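Local coordinates for protein beta-galactoside-binding lectin (Gallus gallus, PDB 1QMJ) that binds beta-galactosides such as lactose as a homodimeric galectin, and may be involved in the regulation of differentiation, at residues D9-P12 with G13-V16; S89-A92 with A93-K96. One frame throughout, in Å; residues are numbered along the deposited sequence.

Contact 1. Residues D9-P12 with G13-V16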
loop_
_atom_site.group_PDB
_atom_site.type_symbol
_atom_site.label_atom_id
_atom_site.label_comp_id
_atom_site.label_asym_id
_atom_site.label_seq_id
_atom_site.Cartn_x
_atom_site.Cartn_y
_atom_site.Cartn_z
ATOM N N ASP A 9 -11.032 2.526 0.391
ATOM C CA ASP A 9 -12.410 2.863 0.024
ATOM C C ASP A 9 -12.585 2.801 -1.494
ATOM O O ASP A 9 -13.171 3.701 -2.109
ATOM C CB ASP A 9 -12.755 4.276 0.505
ATOM C CG ASP A 9 -14.251 4.603 0.400
ATOM O OD1 ASP A 9 -15.058 3.767 -0.160
ATOM O OD2 ASP A 9 -14.703 5.716 0.872
ATOM N N VAL A 10 -12.065 1.730 -2.071
ATOM C CA VAL A 10 -12.168 1.503 -3.518
ATOM C C VAL A 10 -13.617 1.183 -3.851
ATOM O O VAL A 10 -14.194 0.220 -3.331
ATOM C CB VAL A 10 -11.287 0.329 -3.952
ATOM C CG1 VAL A 10 -11.220 0.171 -5.474
ATOM C CG2 VAL A 10 -9.837 0.457 -3.483
ATOM N N GLN A 11 -14.184 1.993 -4.709
ATOM C CA GLN A 11 -15.577 1.823 -5.122
ATOM C C GLN A 11 -15.641 1.348 -6.570
ATOM O O GLN A 11 -14.636 1.382 -7.300
ATOM C CB GLN A 11 -16.323 3.148 -4.980
ATOM C CG GLN A 11 -16.657 3.477 -3.520
ATOM C CD GLN A 11 -18.027 4.133 -3.349
ATOM O OE1 GLN A 11 -18.433 4.935 -4.187
ATOM N NE2 GLN A 11 -18.775 3.837 -2.301
ATOM N N PRO A 12 -16.804 0.892 -7.052
ATOM C CA PRO A 12 -16.917 0.412 -8.415
ATOM C C PRO A 12 -16.501 1.490 -9.391
ATOM O O PRO A 12 -16.896 2.684 -9.211
ATOM C CB PRO A 12 -18.378 0.028 -8.542
ATOM C CG PRO A 12 -19.051 0.297 -7.198
ATOM C CD PRO A 12 -18.030 0.841 -6.250
ATOM N N GLY A 13 -15.729 1.056 -10.376
ATOM C CA GLY A 13 -15.213 1.936 -11.437
ATOM C C GLY A 13 -13.711 2.192 -11.245
ATOM O O GLY A 13 -12.945 2.285 -12.214
ATOM N N GLU A 14 -13.318 2.304 -9.990
ATOM C CA GLU A 14 -11.913 2.549 -9.627
ATOM C C GLU A 14 -11.084 1.306 -9.937
ATOM O O GLU A 14 -11.582 0.174 -9.886
ATOM C CB GLU A 14 -11.804 2.878 -8.144
ATOM C CG GLU A 14 -12.477 4.201 -7.784
ATOM C CD GLU A 14 -12.546 4.437 -6.280
ATOM O OE1 GLU A 14 -11.499 4.249 -5.552
ATOM O OE2 GLU A 14 -13.651 4.826 -5.740
ATOM N N CYS A 15 -9.832 1.551 -10.250
ATOM C CA CYS A 15 -8.887 0.489 -10.600
ATOM C C CYS A 15 -7.724 0.444 -9.602
ATOM O O CYS A 15 -7.153 1.479 -9.235
ATOM C CB CYS A 15 -8.333 0.754 -12.008
ATOM S SG CYS A 15 -6.949 -0.391 -12.490
ATOM N N VAL A 16 -7.419 -0.774 -9.194
ATOM C CA VAL A 16 -6.316 -1.063 -8.265
ATOM C C VAL A 16 -5.274 -1.877 -9.014
ATOM O O VAL A 16 -5.541 -2.995 -9.469
ATOM C CB VAL A 16 -6.814 -1.869 -7.061
ATOM C CG1 VAL A 16 -5.676 -2.338 -6.149
ATOM C CG2 VAL A 16 -7.768 -1.085 -6.161
#

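Contact 2. Residues S89-A92 with A93-K96. With BME (beta-mercaptoethanol), chain D.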
loop_
_atom_site.group_PDB
_atom_site.type_symbol
_atom_site.label_atom_id
_atom_site.label_comp_id
_atom_site.label_asym_id
_atom_site.label_seq_id
_atom_site.Cartn_x
_atom_site.Cartn_y
_atom_site.Cartn_z
ATOM N N SER A 89 -10.685 -4.392 -10.651
ATOM C CA SER A 89 -11.868 -3.522 -10.641
ATOM C C SER A 89 -13.076 -4.417 -10.408
ATOM O O SER A 89 -12.991 -5.646 -10.515
ATOM C CB SER A 89 -12.002 -2.770 -11.974
ATOM O OG SER A 89 -12.042 -3.686 -13.055
ATOM N N PHE A 90 -14.188 -3.810 -10.090
ATOM C CA PHE A 90 -15.408 -4.571 -9.828
ATOM C C PHE A 90 -16.635 -3.675 -9.875
ATOM O O PHE A 90 -16.527 -2.449 -9.989
ATOM C CB PHE A 90 -15.329 -5.207 -8.431
ATOM C CG PHE A 90 -15.622 -4.209 -7.301
ATOM C CD1 PHE A 90 -14.671 -3.240 -6.955
ATOM C CD2 PHE A 90 -16.843 -4.264 -6.616
ATOM C CE1 PHE A 90 -14.942 -2.327 -5.927
ATOM C CE2 PHE A 90 -17.113 -3.351 -5.589
ATOM C CZ PHE A 90 -16.164 -2.381 -5.245
ATOM N N ASP A 91 -17.753 -4.347 -9.791
ATOM C CA ASP A 91 -19.076 -3.728 -9.763
ATOM C C ASP A 91 -19.966 -4.644 -8.924
ATOM O O ASP A 91 -19.482 -5.558 -8.248
ATOM C CB ASP A 91 -19.634 -3.531 -11.188
ATOM C CG ASP A 91 -19.578 -4.774 -12.067
ATOM O OD1 ASP A 91 -20.038 -5.891 -11.628
ATOM O OD2 ASP A 91 -19.071 -4.699 -13.253
ATOM N N ALA A 92 -21.243 -4.405 -8.969
ATOM C CA ALA A 92 -22.200 -5.187 -8.174
ATOM C C ALA A 92 -22.315 -6.652 -8.645
ATOM O O ALA A 92 -22.651 -7.552 -7.862
ATOM C CB ALA A 92 -23.593 -4.565 -8.261
ATOM N N ALA A 93 -22.030 -6.886 -9.915
ATOM C CA ALA A 93 -22.159 -8.241 -10.502
ATOM C C ALA A 93 -20.860 -9.077 -10.451
ATOM O O ALA A 93 -20.883 -10.285 -10.175
ATOM C CB ALA A 93 -22.575 -8.152 -11.968
ATOM N N GLU A 94 -19.714 -8.468 -10.714
ATOM C CA GLU A 94 -18.461 -9.253 -10.707
ATOM C C GLU A 94 -17.201 -8.419 -10.486
ATOM O O GLU A 94 -17.245 -7.179 -10.455
ATOM C CB GLU A 94 -18.281 -9.966 -12.054
ATOM C CG GLU A 94 -18.175 -9.000 -13.242
ATOM C CD GLU A 94 -17.792 -9.702 -14.550
ATOM O OE1 GLU A 94 -18.117 -10.935 -14.739
ATOM O OE2 GLU A 94 -17.144 -9.060 -15.464
ATOM N N VAL A 95 -16.136 -9.191 -10.343
ATOM C CA VAL A 95 -14.773 -8.707 -10.153
ATOM C C VAL A 95 -13.964 -9.107 -11.369
ATOM O O VAL A 95 -14.045 -10.250 -11.837
ATOM C CB VAL A 95 -14.137 -9.342 -8.909
ATOM C CG1 VAL A 95 -12.835 -8.656 -8.486
ATOM C CG2 VAL A 95 -15.042 -9.305 -7.679
ATOM N N LYS A 96 -13.211 -8.168 -11.858
ATOM C CA LYS A 96 -12.364 -8.387 -13.023
ATOM C C LYS A 96 -10.906 -8.218 -12.643
ATOM O O LYS A 96 -10.546 -7.311 -11.889
ATOM C CB LYS A 96 -12.681 -7.371 -14.119
ATOM C CG LYS A 96 -14.016 -7.603 -14.821
ATOM C CD LYS A 96 -14.186 -6.690 -16.037
ATOM C CE LYS A 96 -15.462 -6.955 -16.828
ATOM N NZ LYS A 96 -15.502 -6.221 -18.101
HETATM C C1 BME D . -9.395 -1.075 -15.412
HETATM C C2 BME D . -8.001 -1.643 -15.075
HETATM O O1 BME D . -10.385 -1.752 -14.659
HETATM S S2 BME D . -7.860 -1.999 -13.297
#

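Contact 1. Residues D9-P12 with G13-V16
Val10 and Gln11 face Glu14 and Val16 across a type II beta turn, Gln11 to Glu14, in the loop that leads from strand 4-6 into strand 16-22 of the galectin sandwich. Val10 CG2 lies 3.7 Å from CG2 of Val16, so the two valines, both buried, pack together on the inner side of the loop; Val10 CG1 rests against the CB of Glu14, and Val10 also packs on Ile115. Gln11 O accepts the turn bond from Glu14 N at 3.1 Å. Pro12 suits the next corner because its ring holds phi close to the value the first corner of a type II turn needs, and it packs on Phe90. Gly13 follows with phi 107°, where a CB would press against the carbonyl O of Pro12; glycine has none. Beyond the turn, the Glu14 side chain folds back over the loop. With chi1 at -66°, CG stands beside its own backbone N and the extended chain carries the carboxylate to Gln11, where OE2 receives a weak, bent hydrogen bond from Gln11 N at 3.1 Å and also touches Gln11 CB at 3.2 Å.

Contact 2. Residues S89-A92 with A93-K96
Asp91 reaches across the tip of a beta hairpin to the backbone of Ala93 and Glu94. Its CB carries CG into the position between its own backbone N and carbonyl carbon (chi1 50°), which brings the carboxylate over the bend. CG lies 3.7 Å from Glu94 O, and OD1 takes two hydrogen bonds. Glu94 N meets it at 2.8 Å, nearly along the C-O axis, and Ala93 N, also at 2.8 Å, arrives on the anti side at a more bent angle. OD2 turns away from these donors. A short acidic side chain suits this place, since one oxygen can gather two amides that the bend leaves pointing inward; small Ala92 and Ala93 fit the exposed tip. The backbone of Asp91 adds a bond from its N to Glu94 O at 3.0 Å.

Further down, Ser89 and Lys96 form a hydrogen-bonded pair, with Lys96 N to Ser89 O at 2.9 Å and a second bond from Ser89 N to Lys96 O. Ser89 OG donates, at 3.0 Å, to O1 of a beta-mercaptoethanol disulfide-linked to Cys15, probably from the crystallisation liquor. On the other face, buried Phe90 and Val95 form a non-hydrogen-bonded pair; Phe90 CB approaches Val95 CG2 at 4.2 Å, and both residues pack on Met41 of strand 39-47. This is an antiparallel beta hairpin joining strands 83-90 and 94-98, with its apolar face turned into the galectin beta-sandwich.

Overall arrangement
Contact 1 comes first along the chain and contact 2 later, yet their centres lie about 10 Å apart. Strand 16-22, which contact 1 leads into, neighbours strand 83-90 in the five-stranded antiparallel sheet, and strand 94-98 lies beyond that, so both turns sit at one end of this sheet. They touch directly: Pro12 CB packs 3.4 Å from Phe90 O, and CE1 of the Phe90 ring meets Val10 O and the carbonyl carbon of Gln11. Phe90 thus joins the N-terminal loop to the hairpin. A second link, Ser89 to the beta-mercaptoethanol on Cys15, probably reflects crystallisation, not the native protein. The hairpin also comes closer to the predicted galactoside site, Glu94 being about 8 Å from Lys73 between side chains.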